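Local coordinates for conserved protein with 2 CBS domains (Pyrobaculum aerophilum, PDB 2RIH) that binds AMP through a pair of CBS domains (a Bateman domain) and is probably an adenine-nucleotide sensor, at residues I101-V106 with V116-D121. Sequence-based numbering, arbitrary orientation.
Sequences IRHVVV and VLSIRD. With SO4 (sulfate ion), chain C; SO4 (sulfate ion), chain D; SO4 (sulfate ion), chain F.
With CG anti to its carbonyl carbon (chi1 -65°), His103 sets its ring beside its antiparallel partner Ser118, whose OG stands anti to the backbone N (chi1 170°). The two strands form the beta hairpin of the second CBS domain, and this face of it lines both AMP sites, where sulfates now sit, much as phosphates might. Imidazole suits its place because it offers a nitrogen to each side: ND1 gives a nearly straight bond to O2 of sulfate C at 2.8 Å, and NE2 one to O4 of sulfate D at 2.7 Å, which would fit a protonated ring. Ser118 OG reaches O1 of the same sulfate D.

Arg102 curls round sulfate C: NE meets O1 in the guanidinium plane at 3.1 Å and NH2 meets O3, while NH2 also forms a salt bridge to Glu56 of the second subunit. An alanine here would probably leave sulfate C held by fewer donors and that glutamate without its mate.

On the other face, beta-branched Val104 lies alongside Leu117, its CG2 3.8 Å from Leu117 CB, and both press on Ala92 of helix 89-99, a neighbour that suits apolar side chains. The backbones pair through Val104 N to Leu117 O and Leu117 N to Val104 O; beyond them, Ile119 N reaches Arg102 O at 3.0 Å.

Where the strand gives way to a helix, Ser118 and Asp121 form a capping box: the small Ser118 hydroxyl can donate to sulfate D while accepting from Arg120 N, and Asp121 OD2 takes Ser118 N on its anti side, at 2.7 Å.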
ATOM      1  N   ILE A 101       6.622  -6.429   3.171  1.00 24.52           N
ATOM      2  CA  ILE A 101       6.516  -5.390   2.154  1.00 23.91           C
ATOM      3  C   ILE A 101       5.367  -5.715   1.207  1.00 23.80           C
ATOM      4  O   ILE A 101       4.790  -6.819   1.243  1.00 23.73           O
ATOM      5  CB  ILE A 101       7.846  -5.184   1.354  1.00 25.08           C
ATOM      6  CG1 ILE A 101       8.315  -6.477   0.673  1.00 24.25           C
ATOM      7  CG2 ILE A 101       8.944  -4.619   2.265  1.00 26.18           C
ATOM      8  CD1 ILE A 101       9.719  -6.374   0.041  1.00 24.13           C
ATOM      9  N   ARG A 102       5.004  -4.742   0.385  1.00 20.80           N
ATOM     10  CA  ARG A 102       3.876  -4.906  -0.514  1.00 22.05           C
ATOM     11  C   ARG A 102       4.271  -4.740  -1.966  1.00 18.85           C
ATOM     12  O   ARG A 102       3.410  -4.664  -2.838  1.00 20.81           O
ATOM     13  CB  ARG A 102       2.767  -3.938  -0.127  1.00 21.42           C
ATOM     14  CG  ARG A 102       2.138  -4.278   1.204  1.00 25.07           C
ATOM     15  CD  ARG A 102       1.205  -3.177   1.645  1.00 27.53           C
ATOM     16  NE  ARG A 102       1.929  -1.913   1.670  1.00 28.25           N
ATOM     17  CZ  ARG A 102       1.363  -0.716   1.602  1.00 30.53           C
ATOM     18  NH1 ARG A 102       0.042  -0.592   1.548  1.00 33.46           N
ATOM     19  NH2 ARG A 102       2.133   0.364   1.600  1.00 30.26           N
ATOM     20  N   HIS A 103       5.575  -4.691  -2.212  1.00 19.64           N
ATOM     21  CA  HIS A 103       6.137  -4.595  -3.556  1.00 23.38           C
ATOM     22  C   HIS A 103       7.403  -5.423  -3.623  1.00 23.58           C
ATOM     23  O   HIS A 103       8.006  -5.714  -2.594  1.00 25.90           O
ATOM     24  CB  HIS A 103       6.509  -3.143  -3.895  1.00 23.58           C
ATOM     25  CG  HIS A 103       5.336  -2.216  -3.960  1.00 24.57           C
ATOM     26  ND1 HIS A 103       4.837  -1.574  -2.847  1.00 23.56           N
ATOM     27  CD2 HIS A 103       4.566  -1.821  -5.001  1.00 22.92           C
ATOM     28  CE1 HIS A 103       3.809  -0.824  -3.203  1.00 23.26           C
ATOM     29  NE2 HIS A 103       3.619  -0.961  -4.500  1.00 20.53           N
ATOM     30  N   VAL A 104       7.780  -5.813  -4.840  1.00 25.08           N
ATOM     31  CA  VAL A 104       9.105  -6.349  -5.125  1.00 23.93           C
ATOM     32  C   VAL A 104       9.577  -5.767  -6.446  1.00 24.66           C
ATOM     33  O   VAL A 104       8.776  -5.497  -7.358  1.00 21.19           O
ATOM     34  CB  VAL A 104       9.178  -7.909  -5.196  1.00 25.60           C
ATOM     35  CG1 VAL A 104       8.994  -8.519  -3.826  1.00 27.85           C
ATOM     36  CG2 VAL A 104       8.176  -8.472  -6.202  1.00 26.26           C
ATOM     37  N   VAL A 105      10.884  -5.562  -6.532  1.00 25.33           N
ATOM     38  CA  VAL A 105      11.520  -5.096  -7.754  1.00 24.30           C
ATOM     39  C   VAL A 105      11.770  -6.312  -8.642  1.00 24.85           C
ATOM     40  O   VAL A 105      12.368  -7.291  -8.198  1.00 26.56           O
ATOM     41  CB  VAL A 105      12.833  -4.354  -7.429  1.00 22.82           C
ATOM     42  CG1 VAL A 105      13.561  -3.939  -8.704  1.00 21.86           C
ATOM     43  CG2 VAL A 105      12.539  -3.139  -6.566  1.00 22.76           C
ATOM     44  N   VAL A 106      11.268  -6.273  -9.875  1.00 23.56           N
ATOM     45  CA  VAL A 106      11.494  -7.354 -10.828  1.00 23.31           C
ATOM     46  C   VAL A 106      12.704  -7.015 -11.686  1.00 22.25           C
ATOM     47  O   VAL A 106      12.762  -5.951 -12.295  1.00 22.71           O
ATOM     48  CB  VAL A 106      10.267  -7.597 -11.745  1.00 23.68           C
ATOM     49  CG1 VAL A 106      10.505  -8.790 -12.651  1.00 23.50           C
ATOM     50  CG2 VAL A 106       9.000  -7.816 -10.913  1.00 25.05           C
ATOM     51  N   VAL A 116       8.173  -3.386 -11.412  1.00 22.12           N
ATOM     52  CA  VAL A 116       7.832  -3.479 -10.011  1.00 23.36           C
ATOM     53  C   VAL A 116       6.481  -4.190  -9.922  1.00 24.24           C
ATOM     54  O   VAL A 116       5.510  -3.809 -10.584  1.00 24.18           O
ATOM     55  CB  VAL A 116       7.747  -2.080  -9.357  1.00 23.23           C
ATOM     56  CG1 VAL A 116       7.179  -2.179  -7.917  1.00 23.82           C
ATOM     57  CG2 VAL A 116       9.113  -1.403  -9.371  1.00 21.01           C
ATOM     58  N   LEU A 117       6.445  -5.233  -9.110  1.00 23.41           N
ATOM     59  CA  LEU A 117       5.249  -6.016  -8.886  1.00 25.14           C
ATOM     60  C   LEU A 117       4.654  -5.609  -7.538  1.00 26.11           C
ATOM     61  O   LEU A 117       5.368  -5.487  -6.544  1.00 25.75           O
ATOM     62  CB  LEU A 117       5.616  -7.501  -8.890  1.00 25.43           C
ATOM     63  CG  LEU A 117       4.500  -8.541  -8.938  1.00 27.13           C
ATOM     64  CD1 LEU A 117       3.851  -8.573 -10.324  1.00 25.45           C
ATOM     65  CD2 LEU A 117       5.050  -9.921  -8.566  1.00 26.50           C
ATOM     66  N   SER A 118       3.344  -5.390  -7.525  1.00 25.28           N
ATOM     67  CA  SER A 118       2.624  -5.019  -6.334  1.00 25.80           C
ATOM     68  C   SER A 118       1.808  -6.192  -5.796  1.00 26.11           C
ATOM     69  O   SER A 118       1.501  -7.135  -6.516  1.00 20.80           O
ATOM     70  CB  SER A 118       1.671  -3.871  -6.659  1.00 27.02           C
ATOM     71  OG  SER A 118       0.808  -3.637  -5.581  1.00 28.37           O
ATOM     72  N   ILE A 119       1.443  -6.096  -4.522  1.00 26.01           N
ATOM     73  CA  ILE A 119       0.508  -7.019  -3.905  1.00 27.63           C
ATOM     74  C   ILE A 119      -0.873  -6.975  -4.619  1.00 27.19           C
ATOM     75  O   ILE A 119      -1.585  -7.979  -4.687  1.00 24.49           O
ATOM     76  CB  ILE A 119       0.394  -6.723  -2.390  1.00 27.99           C
ATOM     77  CG1 ILE A 119      -0.254  -7.892  -1.656  1.00 28.00           C
ATOM     78  CG2 ILE A 119      -0.370  -5.410  -2.130  1.00 28.45           C
ATOM     79  CD1 ILE A 119      -0.009  -7.845  -0.161  1.00 29.43           C
ATOM     80  N   ARG A 120      -1.224  -5.821  -5.181  1.00 26.50           N
ATOM     81  CA  ARG A 120      -2.425  -5.689  -6.034  1.00 28.57           C
ATOM     82  C   ARG A 120      -2.416  -6.627  -7.225  1.00 28.24           C
ATOM     83  O   ARG A 120      -3.467  -7.141  -7.626  1.00 29.29           O
ATOM     84  CB  ARG A 120      -2.506  -4.295  -6.632  1.00 30.41           C
ATOM     85  CG  ARG A 120      -3.230  -3.271  -5.849  1.00 32.45           C
ATOM     86  CD  ARG A 120      -2.949  -1.914  -6.488  1.00 34.09           C
ATOM     87  NE  ARG A 120      -4.102  -1.054  -6.391  1.00 36.99           N
ATOM     88  CZ  ARG A 120      -4.186   0.080  -5.717  1.00 35.19           C
ATOM     89  NH1 ARG A 120      -3.162   0.602  -5.051  1.00 35.27           N
ATOM     90  NH2 ARG A 120      -5.341   0.704  -5.743  1.00 38.32           N
ATOM     91  N   ASP A 121      -1.238  -6.799  -7.821  1.00 26.92           N
ATOM     92  CA  ASP A 121      -1.077  -7.627  -9.020  1.00 27.07           C
ATOM     93  C   ASP A 121      -1.269  -9.114  -8.737  1.00 28.26           C
ATOM     94  O   ASP A 121      -1.693  -9.879  -9.615  1.00 28.18           O
ATOM     95  CB  ASP A 121       0.310  -7.411  -9.632  1.00 27.30           C
ATOM     96  CG  ASP A 121       0.550  -5.971 -10.058  1.00 29.28           C
ATOM     97  OD1 ASP A 121      -0.271  -5.429 -10.838  1.00 29.56           O
ATOM     98  OD2 ASP A 121       1.583  -5.387  -9.635  1.00 29.20           O
TER
HETATM   99  S   SO4 C 139       5.659  -1.019   0.728  1.00 28.29           S
HETATM  100  O1  SO4 C 139       5.047  -1.835   1.769  1.00 27.50           O
HETATM  101  O2  SO4 C 139       6.121  -1.901  -0.345  1.00 27.88           O
HETATM  102  O3  SO4 C 139       4.696  -0.083   0.155  1.00 28.52           O
HETATM  103  O4  SO4 C 139       6.768  -0.301   1.316  1.00 28.73           O
HETATM  104  S   SO4 D 140       0.397  -0.063  -6.110  1.00 28.55           S
HETATM  105  O1  SO4 D 140       0.074  -1.042  -5.088  1.00 27.97           O
HETATM  106  O2  SO4 D 140       0.283  -0.681  -7.424  1.00 33.64           O
HETATM  107  O3  SO4 D 140      -0.540   1.038  -6.053  1.00 29.03           O
HETATM  108  O4  SO4 D 140       1.743   0.434  -5.912  1.00 28.79           O
HETATM  109  S   SO4 F 139      -1.380  -2.369   5.082  1.00 26.48           S
HETATM  110  O1  SO4 F 139      -2.401  -1.454   5.578  1.00 27.73           O
HETATM  111  O2  SO4 F 139      -1.598  -3.696   5.630  1.00 30.11           O
HETATM  112  O3  SO4 F 139      -1.453  -2.451   3.640  1.00 29.20           O
HETATM  113  O4  SO4 F 139      -0.076  -1.891   5.489  1.00 26.89           O